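Local coordinates for protein tRNA threonylcarbamoyladenosine dehydratase (Escherichia coli, PDB 4D79) that catalyses the ATP-dependent dehydration of threonylcarbamoyladenosine at position 37 of tRNAs to its cyclic form, and can accept sulfur from CsdA in vitro, at residues A170-D175 with V201-S206; P161-V166 with S206-V211; R133-L138 with A179-R184; G153-Q158 with M243-F248; S123-A128 with I147-T152. All coordinates share one frame; numbering follows the deposited sequence. Where two conformers were deposited one is given.

In the fold
All five contacts belong to the ThiF-family fold, whose mixed sheet carries strands 124-127, 149-152, 202-206 and 164-168 next to one another in that order. Contact 5 opens first along the chain and joins the first two of these strands. Contact 3 packs helix 132-144, which links those strands, against helix 176-189; its centre lies about 14 Å from that of contact 5. Contacts 1, 2 and 4 gather round one potassium ion, with centres about 8 to 12 Å apart. Contact 1 nests in the loop closed by contact 2, and contact 2 in that of contact 4. The ion thus ties together three separate parts of the chain. Contacts 2 and 4 also touch the second subunit.

Contact 1 of 5, residues A170-D175 with V201-S206; sequences AKTIQD and VDCVFS. With K (potassium ion), chain I.
Loop 170-175 and strand 202-206 of the Rossmann-like ThiF fold meet beside a potassium site. Phe205 does most of the touching. Its CG takes the crowded position between the backbone N and the carbonyl carbon (chi1 80°). Thr172 CA sits over one face of the ring, near the rim. Ile173 O approaches the ring edge, 3.7 Å from Phe205 CD2. Ile173 also uses the crowded position for CG1 (chi1 58°), and this atom meets Phe205 CE2 at 3.8 Å, the two side chains crossing obliquely. Thr172 places OG1 in the same kind of position and CG2 beside its own backbone N. That methyl reaches Cys203 SG at 3.9 Å, while OG1 is held by Arg182 of helix 176-189. Asp175 has CG anti to the backbone N (chi1 -164°). Its OD1 accepts from Gly154 N and, as the N-cap of that helix, from Ala178 N. The potassium ion is bound by Gln174 O at 2.6 Å and Ser206 O at 2.4 Å, with Gln158 and Glu208 adding two more oxygens. A water 3.0 Å from the ion donates to Asp175 OD2 and accepts from Ser206 N.

Contact 2 of 5, residues P161-V166 with S206-V211; sequences PTQIQV and STEALV. With K (potassium ion), chain I; NA (sodium ion), chain J.
Gln163 sets CG anti to the carbonyl carbon (chi1 -71°) and runs extended beyond it, while Thr207 holds OG1 between its backbone N and carbonyl carbon (chi1 51°). The two side chains therefore cross at about a right angle. Thr207 OG1 donates to Gln163 OE1 at 2.8 Å, in the carbonyl plane and on a lone pair. Thr207 N also donates to Gln163 O at 3.3 Å, from above the carbonyl plane. Ser206 OG is anti to its backbone N (chi1 171°) and accepts from Glu208 N at 3.1 Å, which makes an ST turn. Beside it, Ser206 and Ile164 form an antiparallel non-hydrogen-bonded pair. Gln165 crosses Thr207 at about a right angle, its NE2 3.3 Å from Thr207 CG2. Two ions flank the contact. Thr162 O binds a sodium ion at 2.3 Å, and Thr162 O of the second subunit binds it too. Glu208 O, at 2.6 Å, joins Ser206 O on the potassium ion. The Glu208 carboxylate instead takes the backbone N of Ile159 and Asp160. The potassium ion thus draws neutral backbone oxygens from this turn, which the ST turn and the Gln163 bonds probably help to fix.

Contact 3 of 5, residues R133-L138 with A179-R184; sequences RPKAAL and AKLRER
Lys135 NZ is the best-held polar atom. It makes a salt bridge to Asp127 OD2, hydrogen bonds to Ile129 O and Thr152 O, and a weak bond with Thr151 OG1. Three good partners and one weak one thus grip the buried ammonium, and the nearby carboxylate is likely to keep it charged. The chain reaches there extended from the helix and bends only at the end (chi4 74°). Its methylenes serve as an apolar surface for Leu181, which crosses it at about a right angle. Leu181 CD2 rests 3.8 Å from Lys135 CE. The other methyl, CD1, presses on the next residue, 3.5 Å from Ala136 N and 3.8 Å from Ala136 CB. Ala136 CB also meets Arg184 CG at 3.9 Å. Arg184 then bends at chi2 and chi3 and brings its NH1 to 3.4 Å from Arg133 CG. The two guanidinium planes stand 86° apart, and Arg133 NE lies 4.3 Å from Arg184 NH2. These like charges probably repel each other somewhat. Arg184 has a long, weak ion pair with Asp188, and Arg133 is poorly ordered. The axes of helix segments 133-138 and 179-184 pass 9.2 Å apart at a crossing angle of -59°. Pro134 touches ATP. This is helix-to-helix packing beside the sheet of a Rossmann-type fold, with helix 132-144 as the beta-alpha-beta crossover between strands 124-127 and 149-152.

Contact 4 of 5, residues G153-Q158 with M243-F248; sequences GGAGGQ and MVTATF. With K (potassium ion), chain I.
Ala155 and Phe248 form the tight part of this contact. Ala155 CB lies over the centre of the Phe248 ring, 3.7 Å from the centroid and 10° off the ring normal, a CH-pi contact. The same methyl touches Thr245 CG2 at 3.7 Å, so it sits between the ring and the threonine methyl. Val244, one residue before Thr245, packs on the loop backbone. Its CG1, anti to the backbone N (chi1 172°), reaches Ala155 O at 3.6 Å, and its CG2 reaches Gln158 O at 3.4 Å. The loop is looser at Gly156 and Gly157, which stand off from the helix. Gly157 has a positive phi, a backbone shape that suits glycine. The extended side chain of Gln158 then reaches back to the loop. Its NE2 donates to Gly154 O at 2.8 Å and weakly to Gly156 O, and it lies 3.9 Å from Phe248 CZ. The amide is turned 56° from the ring plane. Its OE1 binds the potassium ion at 2.4 Å. A water on that ion lies at the ring edge, in plane. An alanine in place of Phe248 would remove the ring under Ala155 and beside Gln158, and would probably loosen the loop that presents Gln158 to the ion. Thr245 OG1 is held by Gly40 O, in a glycine-rich turn probably of the Rossmann type. The second subunit packs on Ala246 and Thr247. Helix 242-266 thus backs the loop after strand 149-152 at the potassium site, formed with Gln174, Ser206 and Glu208.

Contact 5 of 5, residues S123-A128 with I147-T152; sequences SYVIDA and IPLVTT
The Pro148 ring is the bump at one end, and the Tyr124 ring is the surface it lies on. Pro148 CB sits over the ring centre, 3.5 Å from the centroid and 14° off the normal, a CH-pi contact. Tyr124 has an unusual chi1 of -127°, between the staggered positions, which lets its ring lie against Pro148 to Val150. The next ring atom of the proline, Pro148 CG, rests 3.4 Å from Ser123 O. Tyr124 OH donates to a water that donates in turn to Leu149 O. A serine in place of Tyr124 would take away the ring that covers Pro148 and the hydroxyl on this water, and would probably leave this end of the pairing less well packed. Strands 124-127 and 149-152 run parallel, joined by helix 132-144 in a beta-alpha-beta unit of the Rossmann-like fold. Asp127 N donates almost straight to Val150 O (178°), and Val125 N donates to Pro148 O at 2.8 Å. On the face toward helix 132-144, Val125 fits between two neighbours. Its CG2 meets Ile147 CG2 at 3.7 Å, and its CG1 meets Leu149 CD1 at 3.8 Å. On the other face, Ile126 and Val150 lie side by side, with their CG1 atoms 3.9 Å apart, and Ile126 also touches helix 242-266. Farther along, Asp127 and Thr151 point the same way. Thr151 OG1 donates to Asp127 OD2 over a very short 2.5 Å, from above the carboxylate plane. Thr152 OG1 donates to Asp127 O at 2.9 Å, on a lone pair.

Contact 1 of 5, residues A170-D175 with V201-S206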
# COMPACT_ATOMS: atom_id res chain seq x y z
N ALA B 170 21.88 2.30 10.73
CA ALA B 170 22.40 2.63 12.05
C ALA B 170 21.48 3.50 12.88
O ALA B 170 21.65 3.56 14.11
CB ALA B 170 23.74 3.36 11.94
N LYS B 171 20.58 4.24 12.24
CA LYS B 171 19.80 5.30 12.88
C LYS B 171 18.33 4.96 13.04
O LYS B 171 17.53 5.81 13.43
CB LYS B 171 19.98 6.62 12.13
CG LYS B 171 21.45 7.04 12.04
CD LYS B 171 21.67 8.50 11.60
CE LYS B 171 21.35 8.79 10.15
NZ LYS B 171 21.64 10.24 9.84
N THR B 172 17.94 3.72 12.79
CA THR B 172 16.56 3.34 13.02
C THR B 172 16.24 3.33 14.53
O THR B 172 17.11 3.10 15.38
CB THR B 172 16.28 1.97 12.41
OG1 THR B 172 17.00 0.97 13.12
CG2 THR B 172 16.68 1.95 10.94
N ILE B 173 14.97 3.60 14.85
CA ILE B 173 14.45 3.50 16.20
C ILE B 173 13.20 2.64 16.20
O ILE B 173 12.58 2.41 15.16
CB ILE B 173 14.08 4.87 16.82
CG1 ILE B 173 13.04 5.58 15.92
CG2 ILE B 173 15.35 5.70 17.02
CD1 ILE B 173 12.26 6.67 16.63
N GLN B 174 12.84 2.19 17.41
CA GLN B 174 11.59 1.47 17.65
C GLN B 174 11.45 0.29 16.70
O GLN B 174 10.41 0.08 16.08
CB GLN B 174 10.38 2.40 17.59
CG GLN B 174 10.26 3.25 18.86
CD GLN B 174 9.75 2.46 20.06
OE1 GLN B 174 9.21 1.38 19.92
NE2 GLN B 174 10.01 2.96 21.26
N ASP B 175 12.55 -0.42 16.50
CA ASP B 175 12.57 -1.48 15.49
C ASP B 175 13.50 -2.57 15.98
O ASP B 175 14.69 -2.58 15.65
CB ASP B 175 13.01 -0.93 14.14
CG ASP B 175 12.67 -1.85 13.00
OD1 ASP B 175 12.79 -3.08 13.17
OD2 ASP B 175 12.27 -1.33 11.94
N VAL B 201 23.77 1.52 4.71
CA VAL B 201 22.66 0.66 4.29
C VAL B 201 21.36 1.43 4.49
O VAL B 201 21.07 1.89 5.60
CB VAL B 201 22.62 -0.66 5.08
CG1 VAL B 201 21.44 -1.51 4.63
CG2 VAL B 201 23.94 -1.48 4.95
N ASP B 202 20.55 1.54 3.44
CA ASP B 202 19.29 2.30 3.49
C ASP B 202 18.21 1.39 4.05
O ASP B 202 18.04 0.27 3.58
CB ASP B 202 18.81 2.81 2.13
CG ASP B 202 19.74 3.82 1.48
OD1 ASP B 202 20.59 4.40 2.19
OD2 ASP B 202 19.60 4.05 0.24
N CYS B 203 17.45 1.90 5.02
CA CYS B 203 16.50 1.07 5.76
C CYS B 203 15.14 1.77 5.90
O CYS B 203 15.07 2.90 6.39
CB CYS B 203 17.03 0.73 7.14
SG CYS B 203 15.98 -0.49 7.98
N VAL B 204 14.08 1.08 5.50
CA VAL B 204 12.72 1.57 5.74
C VAL B 204 12.31 1.18 7.16
O VAL B 204 12.42 0.02 7.56
CB VAL B 204 11.74 0.97 4.73
CG1 VAL B 204 10.31 1.55 4.98
CG2 VAL B 204 12.19 1.21 3.27
N PHE B 205 11.86 2.16 7.93
CA PHE B 205 11.43 1.95 9.31
C PHE B 205 10.34 2.96 9.61
O PHE B 205 9.98 3.77 8.77
CB PHE B 205 12.61 2.11 10.29
CG PHE B 205 12.91 3.53 10.59
CD1 PHE B 205 13.44 4.35 9.62
CD2 PHE B 205 12.63 4.07 11.84
CE1 PHE B 205 13.67 5.71 9.87
CE2 PHE B 205 12.88 5.42 12.09
CZ PHE B 205 13.39 6.23 11.11
N SER B 206 9.79 2.88 10.83
CA SER B 206 8.80 3.84 11.28
C SER B 206 9.17 4.42 12.64
O SER B 206 9.68 3.71 13.50
CB SER B 206 7.44 3.19 11.30
OG SER B 206 6.52 4.06 11.94
K K I . 8.92 1.78 14.76
O HOH W 1 10.09 0.35 12.41

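Contact 2 of 5, residues P161-V166 with S206-V211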
# COMPACT_ATOMS: atom_id res chain seq x y z
N PRO B 161 0.72 4.35 8.99
CA PRO B 161 1.56 4.41 7.78
C PRO B 161 2.23 5.75 7.55
O PRO B 161 3.22 5.80 6.81
CB PRO B 161 0.57 4.09 6.63
CG PRO B 161 -0.66 3.55 7.31
CD PRO B 161 -0.70 4.12 8.68
N THR B 162 1.77 6.84 8.18
CA THR B 162 2.39 8.14 7.89
C THR B 162 3.71 8.36 8.61
O THR B 162 4.34 9.38 8.37
CB THR B 162 1.45 9.30 8.26
OG1 THR B 162 1.30 9.35 9.70
CG2 THR B 162 0.12 9.13 7.63
N GLN B 163 4.14 7.45 9.47
CA GLN B 163 5.42 7.59 10.16
C GLN B 163 6.54 6.77 9.52
O GLN B 163 7.68 6.81 10.01
CB GLN B 163 5.26 7.23 11.63
CG GLN B 163 4.47 8.26 12.43
CD GLN B 163 4.51 8.02 13.91
OE1 GLN B 163 5.57 8.07 14.56
NE2 GLN B 163 3.34 7.75 14.48
N ILE B 164 6.28 6.10 8.40
CA ILE B 164 7.29 5.31 7.70
C ILE B 164 8.23 6.24 6.94
O ILE B 164 7.80 7.20 6.31
CB ILE B 164 6.60 4.31 6.75
CG1 ILE B 164 5.66 3.41 7.55
CG2 ILE B 164 7.60 3.54 5.89
CD1 ILE B 164 4.70 2.57 6.72
N GLN B 165 9.52 5.95 7.00
CA GLN B 165 10.52 6.77 6.35
C GLN B 165 11.75 5.90 6.09
O GLN B 165 11.80 4.73 6.45
CB GLN B 165 10.83 8.03 7.16
CG GLN B 165 10.98 7.79 8.61
CD GLN B 165 10.98 9.07 9.42
OE1 GLN B 165 11.94 9.83 9.39
NE2 GLN B 165 9.88 9.33 10.11
N VAL B 166 12.75 6.50 5.44
CA VAL B 166 13.97 5.82 5.04
C VAL B 166 15.15 6.52 5.70
O VAL B 166 15.28 7.75 5.60
CB VAL B 166 14.16 5.82 3.50
CG1 VAL B 166 15.36 4.94 3.12
CG2 VAL B 166 12.91 5.33 2.80
N SER B 206 9.79 2.88 10.83
CA SER B 206 8.80 3.84 11.28
C SER B 206 9.17 4.42 12.64
O SER B 206 9.68 3.71 13.50
CB SER B 206 7.44 3.19 11.30
OG SER B 206 6.52 4.06 11.94
N THR B 207 8.92 5.72 12.82
CA THR B 207 9.16 6.36 14.10
C THR B 207 8.11 6.00 15.14
O THR B 207 8.27 6.37 16.29
CB THR B 207 9.17 7.88 13.98
OG1 THR B 207 8.01 8.33 13.28
CG2 THR B 207 10.44 8.34 13.23
N GLU B 208 7.05 5.30 14.73
CA GLU B 208 5.99 4.93 15.66
C GLU B 208 6.50 3.94 16.71
O GLU B 208 7.24 3.00 16.40
CB GLU B 208 4.84 4.30 14.86
CG GLU B 208 3.66 3.84 15.69
CD GLU B 208 2.65 3.03 14.87
OE1 GLU B 208 2.78 2.96 13.62
OE2 GLU B 208 1.79 2.39 15.50
N ALA B 209 6.08 4.13 17.96
CA ALA B 209 6.43 3.20 19.02
C ALA B 209 5.71 1.87 18.80
O ALA B 209 4.56 1.84 18.38
CB ALA B 209 6.06 3.79 20.38
N LEU B 210 6.38 0.78 19.13
CA LEU B 210 5.81 -0.54 18.89
C LEU B 210 4.60 -0.80 19.77
O LEU B 210 4.56 -0.42 20.95
CB LEU B 210 6.84 -1.64 19.16
CG LEU B 210 7.47 -2.35 17.97
CD1 LEU B 210 8.00 -1.34 17.00
CD2 LEU B 210 8.54 -3.27 18.49
N VAL B 211 3.63 -1.48 19.16
CA VAL B 211 2.39 -1.93 19.78
C VAL B 211 2.57 -3.41 20.03
O VAL B 211 2.63 -4.20 19.08
CB VAL B 211 1.18 -1.66 18.88
CG1 VAL B 211 -0.10 -2.13 19.56
CG2 VAL B 211 1.10 -0.18 18.51
K K I . 8.92 1.78 14.76
NA NA J . 4.94 10.15 6.27
O HOH W 2 5.28 7.75 5.64
O HOH W 3 7.17 9.83 6.99
O HOH W 1 10.09 0.35 12.41
O HOH W 4 3.02 9.36 4.78
O HOH W 5 3.50 12.18 6.51

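Contact 3 of 5, residues R133-L138 with A179-R184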
# COMPACT_ATOMS: atom_id res chain seq x y z
N ARG B 133 19.17 -13.94 10.52
CA ARG B 133 20.35 -14.65 10.02
C ARG B 133 20.54 -14.45 8.52
O ARG B 133 21.59 -13.93 8.10
CB ARG B 133 20.20 -16.15 10.34
CG ARG B 133 20.17 -16.58 11.80
CD ARG B 133 19.96 -18.11 11.88
NE ARG B 133 19.81 -18.63 13.24
CZ ARG B 133 18.66 -18.68 13.91
NH1 ARG B 133 17.53 -18.26 13.36
NH2 ARG B 133 18.63 -19.18 15.14
N PRO B 134 19.59 -14.84 7.67
CA PRO B 134 19.74 -14.58 6.23
C PRO B 134 19.71 -13.10 5.87
O PRO B 134 20.34 -12.70 4.88
CB PRO B 134 18.55 -15.33 5.64
CG PRO B 134 17.52 -15.32 6.78
CD PRO B 134 18.30 -15.47 8.00
N LYS B 135 18.97 -12.29 6.62
CA LYS B 135 18.92 -10.86 6.36
C LYS B 135 20.31 -10.25 6.47
O LYS B 135 20.73 -9.48 5.59
CB LYS B 135 17.97 -10.20 7.36
CG LYS B 135 17.49 -8.82 6.99
CD LYS B 135 16.36 -8.41 7.93
CE LYS B 135 15.77 -7.07 7.55
NZ LYS B 135 14.92 -7.13 6.32
N ALA B 136 21.03 -10.57 7.54
CA ALA B 136 22.39 -10.08 7.72
C ALA B 136 23.30 -10.54 6.57
O ALA B 136 24.05 -9.74 6.02
CB ALA B 136 22.94 -10.56 9.06
N ALA B 137 23.19 -11.80 6.17
CA ALA B 137 24.01 -12.33 5.09
C ALA B 137 23.72 -11.60 3.77
O ALA B 137 24.64 -11.28 3.01
CB ALA B 137 23.76 -13.82 4.94
N LEU B 138 22.44 -11.32 3.48
CA LEU B 138 22.11 -10.60 2.26
C LEU B 138 22.67 -9.18 2.32
O LEU B 138 23.30 -8.71 1.37
CB LEU B 138 20.59 -10.58 2.04
CG LEU B 138 20.08 -9.83 0.80
CD1 LEU B 138 20.59 -10.54 -0.45
CD2 LEU B 138 18.56 -9.75 0.78
N ALA B 179 17.48 -3.63 15.16
CA ALA B 179 18.48 -3.69 16.23
C ALA B 179 19.23 -5.02 16.23
O ALA B 179 20.46 -5.04 16.27
CB ALA B 179 17.82 -3.47 17.59
N LYS B 180 18.51 -6.14 16.15
CA LYS B 180 19.17 -7.44 16.10
C LYS B 180 20.06 -7.56 14.87
O LYS B 180 21.16 -8.14 14.94
CB LYS B 180 18.11 -8.55 16.11
CG LYS B 180 17.40 -8.70 17.44
CD LYS B 180 16.39 -9.85 17.42
CE LYS B 180 15.09 -9.43 16.75
NZ LYS B 180 14.00 -10.44 16.91
N LEU B 181 19.58 -7.02 13.74
CA LEU B 181 20.31 -7.06 12.48
C LEU B 181 21.63 -6.33 12.58
O LEU B 181 22.66 -6.83 12.13
CB LEU B 181 19.45 -6.46 11.37
CG LEU B 181 20.00 -6.33 9.98
CD1 LEU B 181 20.40 -7.71 9.43
CD2 LEU B 181 18.93 -5.64 9.12
N ARG B 182 21.62 -5.14 13.19
CA ARG B 182 22.88 -4.45 13.43
C ARG B 182 23.83 -5.30 14.26
O ARG B 182 25.02 -5.38 13.98
CB ARG B 182 22.63 -3.11 14.12
CG ARG B 182 21.96 -2.08 13.23
CD ARG B 182 22.01 -0.71 13.88
NE ARG B 182 21.25 -0.68 15.13
CZ ARG B 182 20.00 -0.27 15.25
NH1 ARG B 182 19.32 0.19 14.19
NH2 ARG B 182 19.41 -0.29 16.42
N GLU B 183 23.30 -5.97 15.28
CA GLU B 183 24.16 -6.78 16.14
C GLU B 183 24.75 -7.96 15.38
O GLU B 183 25.94 -8.28 15.55
CB GLU B 183 23.37 -7.23 17.37
CG GLU B 183 22.88 -6.08 18.27
CD GLU B 183 23.91 -4.97 18.42
OE1 GLU B 183 24.91 -5.18 19.14
OE2 GLU B 183 23.72 -3.88 17.82
N ARG B 184 23.95 -8.62 14.54
CA ARG B 184 24.47 -9.76 13.79
C ARG B 184 25.45 -9.32 12.71
O ARG B 184 26.43 -10.02 12.42
CB ARG B 184 23.34 -10.58 13.16
CG ARG B 184 23.82 -11.93 12.64
CD ARG B 184 24.16 -12.84 13.81
NE ARG B 184 22.98 -13.36 14.50
CZ ARG B 184 22.40 -14.52 14.18
NH1 ARG B 184 22.93 -15.29 13.23
NH2 ARG B 184 21.32 -14.93 14.83

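Contact 4 of 5, residues G153-Q158 with M243-F248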
# COMPACT_ATOMS: atom_id res chain seq x y z
N GLY B 153 12.96 -2.67 8.04
CA GLY B 153 12.91 -3.13 9.41
C GLY B 153 11.61 -3.89 9.65
O GLY B 153 10.90 -4.30 8.73
N GLY B 154 11.28 -4.04 10.93
CA GLY B 154 10.07 -4.75 11.29
C GLY B 154 8.86 -3.87 11.04
O GLY B 154 8.81 -2.72 11.49
N ALA B 155 7.89 -4.41 10.31
CA ALA B 155 6.67 -3.68 10.02
C ALA B 155 5.53 -4.12 10.93
O ALA B 155 4.46 -3.50 10.93
CB ALA B 155 6.26 -3.90 8.55
N GLY B 156 5.75 -5.17 11.70
CA GLY B 156 4.75 -5.60 12.66
C GLY B 156 4.69 -4.67 13.86
O GLY B 156 5.59 -3.87 14.11
N GLY B 157 3.59 -4.76 14.60
CA GLY B 157 3.41 -3.95 15.78
C GLY B 157 3.29 -2.47 15.52
O GLY B 157 3.64 -1.67 16.38
N GLN B 158 2.82 -2.09 14.33
CA GLN B 158 2.71 -0.69 13.96
C GLN B 158 1.38 -0.47 13.25
O GLN B 158 0.93 -1.33 12.49
CB GLN B 158 3.92 -0.29 13.09
CG GLN B 158 5.14 -0.20 14.01
CD GLN B 158 6.38 -0.16 13.32
OE1 GLN B 158 7.13 0.80 13.47
NE2 GLN B 158 6.66 -1.18 12.52
N MET B 243 -2.13 -1.97 5.92
CA MET B 243 -1.91 -0.55 5.66
C MET B 243 -0.48 -0.14 5.97
O MET B 243 0.04 0.79 5.34
CB MET B 243 -2.89 0.31 6.49
CG MET B 243 -4.35 0.11 6.12
SD MET B 243 -5.10 -1.36 6.84
CE MET B 243 -5.17 -0.85 8.57
N VAL B 244 0.15 -0.80 6.95
CA VAL B 244 1.53 -0.51 7.32
C VAL B 244 2.50 -1.39 6.54
O VAL B 244 3.46 -0.88 5.95
CB VAL B 244 1.72 -0.64 8.85
CG1 VAL B 244 3.18 -0.56 9.26
CG2 VAL B 244 0.93 0.45 9.57
N THR B 245 2.30 -2.72 6.52
CA THR B 245 3.31 -3.58 5.92
C THR B 245 3.43 -3.32 4.43
O THR B 245 4.54 -3.24 3.90
CB THR B 245 3.05 -5.07 6.23
OG1 THR B 245 1.87 -5.51 5.56
CG2 THR B 245 2.90 -5.33 7.75
N ALA B 246 2.29 -3.06 3.75
CA ALA B 246 2.34 -2.72 2.33
C ALA B 246 3.03 -1.39 2.13
O ALA B 246 3.76 -1.21 1.14
CB ALA B 246 0.94 -2.66 1.73
N THR B 247 2.79 -0.42 3.02
CA THR B 247 3.43 0.86 2.83
C THR B 247 4.95 0.76 3.02
O THR B 247 5.67 1.51 2.37
CB THR B 247 2.80 1.91 3.74
OG1 THR B 247 1.42 2.04 3.39
CG2 THR B 247 3.42 3.28 3.53
N PHE B 248 5.43 -0.12 3.92
CA PHE B 248 6.86 -0.41 3.98
C PHE B 248 7.38 -0.82 2.59
O PHE B 248 8.36 -0.28 2.09
CB PHE B 248 7.14 -1.50 5.00
CG PHE B 248 7.47 -1.02 6.38
CD1 PHE B 248 6.50 -0.45 7.21
CD2 PHE B 248 8.74 -1.23 6.92
CE1 PHE B 248 6.79 -0.04 8.53
CE2 PHE B 248 9.04 -0.83 8.24
CZ PHE B 248 8.05 -0.23 9.04
K K I . 8.92 1.78 14.76
O HOH W 1 10.09 0.35 12.41

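Contact 5 of 5, residues S123-A128 with I147-T152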
# COMPACT_ATOMS: atom_id res chain seq x y z
N SER B 123 19.65 -4.57 -10.91
CA SER B 123 19.58 -3.12 -10.78
C SER B 123 19.36 -2.69 -9.33
O SER B 123 19.80 -1.60 -8.94
CB SER B 123 18.45 -2.55 -11.62
OG SER B 123 18.42 -3.10 -12.92
N TYR B 124 18.64 -3.48 -8.55
CA TYR B 124 18.33 -3.16 -7.17
C TYR B 124 17.90 -4.44 -6.47
O TYR B 124 17.27 -5.30 -7.08
CB TYR B 124 17.19 -2.11 -7.04
CG TYR B 124 17.59 -0.92 -6.18
CD1 TYR B 124 17.51 -0.97 -4.78
CD2 TYR B 124 18.06 0.23 -6.76
CE1 TYR B 124 17.90 0.11 -4.01
CE2 TYR B 124 18.46 1.30 -6.01
CZ TYR B 124 18.35 1.25 -4.64
OH TYR B 124 18.80 2.33 -3.94
N VAL B 125 18.18 -4.51 -5.18
CA VAL B 125 17.69 -5.59 -4.32
C VAL B 125 16.80 -4.98 -3.24
O VAL B 125 17.19 -4.03 -2.56
CB VAL B 125 18.84 -6.39 -3.70
CG1 VAL B 125 18.31 -7.49 -2.77
CG2 VAL B 125 19.71 -7.03 -4.82
N ILE B 126 15.61 -5.53 -3.08
CA ILE B 126 14.68 -5.14 -2.02
C ILE B 126 14.65 -6.27 -1.00
O ILE B 126 14.24 -7.41 -1.28
CB ILE B 126 13.28 -4.82 -2.57
CG1 ILE B 126 13.36 -3.64 -3.55
CG2 ILE B 126 12.31 -4.51 -1.42
CD1 ILE B 126 12.09 -3.27 -4.17
N ASP B 127 15.16 -5.98 0.17
CA ASP B 127 15.30 -6.98 1.22
C ASP B 127 14.08 -6.89 2.13
O ASP B 127 13.94 -5.93 2.90
CB ASP B 127 16.58 -6.78 2.00
CG ASP B 127 16.52 -7.45 3.34
OD1 ASP B 127 15.92 -8.54 3.39
OD2 ASP B 127 17.07 -6.93 4.32
N ALA B 128 13.23 -7.91 2.05
CA ALA B 128 12.01 -7.99 2.84
C ALA B 128 12.00 -9.28 3.67
O ALA B 128 10.95 -9.90 3.88
CB ALA B 128 10.79 -7.90 1.93
N ILE B 147 26.12 -3.48 -4.40
CA ILE B 147 24.87 -3.79 -5.08
C ILE B 147 23.78 -2.90 -4.48
O ILE B 147 23.63 -2.89 -3.25
CB ILE B 147 24.53 -5.27 -4.89
CG1 ILE B 147 25.61 -6.18 -5.52
CG2 ILE B 147 23.11 -5.57 -5.41
CD1 ILE B 147 25.40 -7.62 -5.24
N PRO B 148 23.04 -2.13 -5.29
CA PRO B 148 22.00 -1.26 -4.72
C PRO B 148 20.98 -2.07 -3.95
O PRO B 148 20.43 -3.06 -4.44
CB PRO B 148 21.38 -0.57 -5.94
CG PRO B 148 22.45 -0.65 -7.00
CD PRO B 148 23.16 -1.97 -6.76
N LEU B 149 20.75 -1.65 -2.73
CA LEU B 149 19.92 -2.40 -1.80
C LEU B 149 19.10 -1.43 -0.98
O LEU B 149 19.60 -0.40 -0.54
CB LEU B 149 20.77 -3.23 -0.85
CG LEU B 149 20.12 -3.86 0.39
CD1 LEU B 149 19.42 -5.10 0.00
CD2 LEU B 149 21.17 -4.10 1.45
N VAL B 150 17.87 -1.82 -0.71
CA VAL B 150 17.08 -1.18 0.33
C VAL B 150 16.53 -2.28 1.22
O VAL B 150 16.01 -3.29 0.74
CB VAL B 150 15.98 -0.25 -0.23
CG1 VAL B 150 15.04 -0.95 -1.21
CG2 VAL B 150 15.20 0.39 0.95
N THR B 151 16.71 -2.12 2.53
CA THR B 151 16.21 -3.10 3.47
C THR B 151 15.04 -2.49 4.23
O THR B 151 14.77 -1.29 4.15
CB THR B 151 17.32 -3.57 4.44
OG1 THR B 151 16.84 -4.67 5.25
CG2 THR B 151 17.77 -2.45 5.36
N THR B 152 14.32 -3.36 4.92
CA THR B 152 13.13 -2.97 5.65
C THR B 152 13.27 -3.51 7.06
O THR B 152 13.70 -4.64 7.26
CB THR B 152 11.85 -3.50 4.96
OG1 THR B 152 11.97 -4.91 4.72
CG2 THR B 152 11.62 -2.81 3.59
O HOH W 6 18.89 2.08 -1.29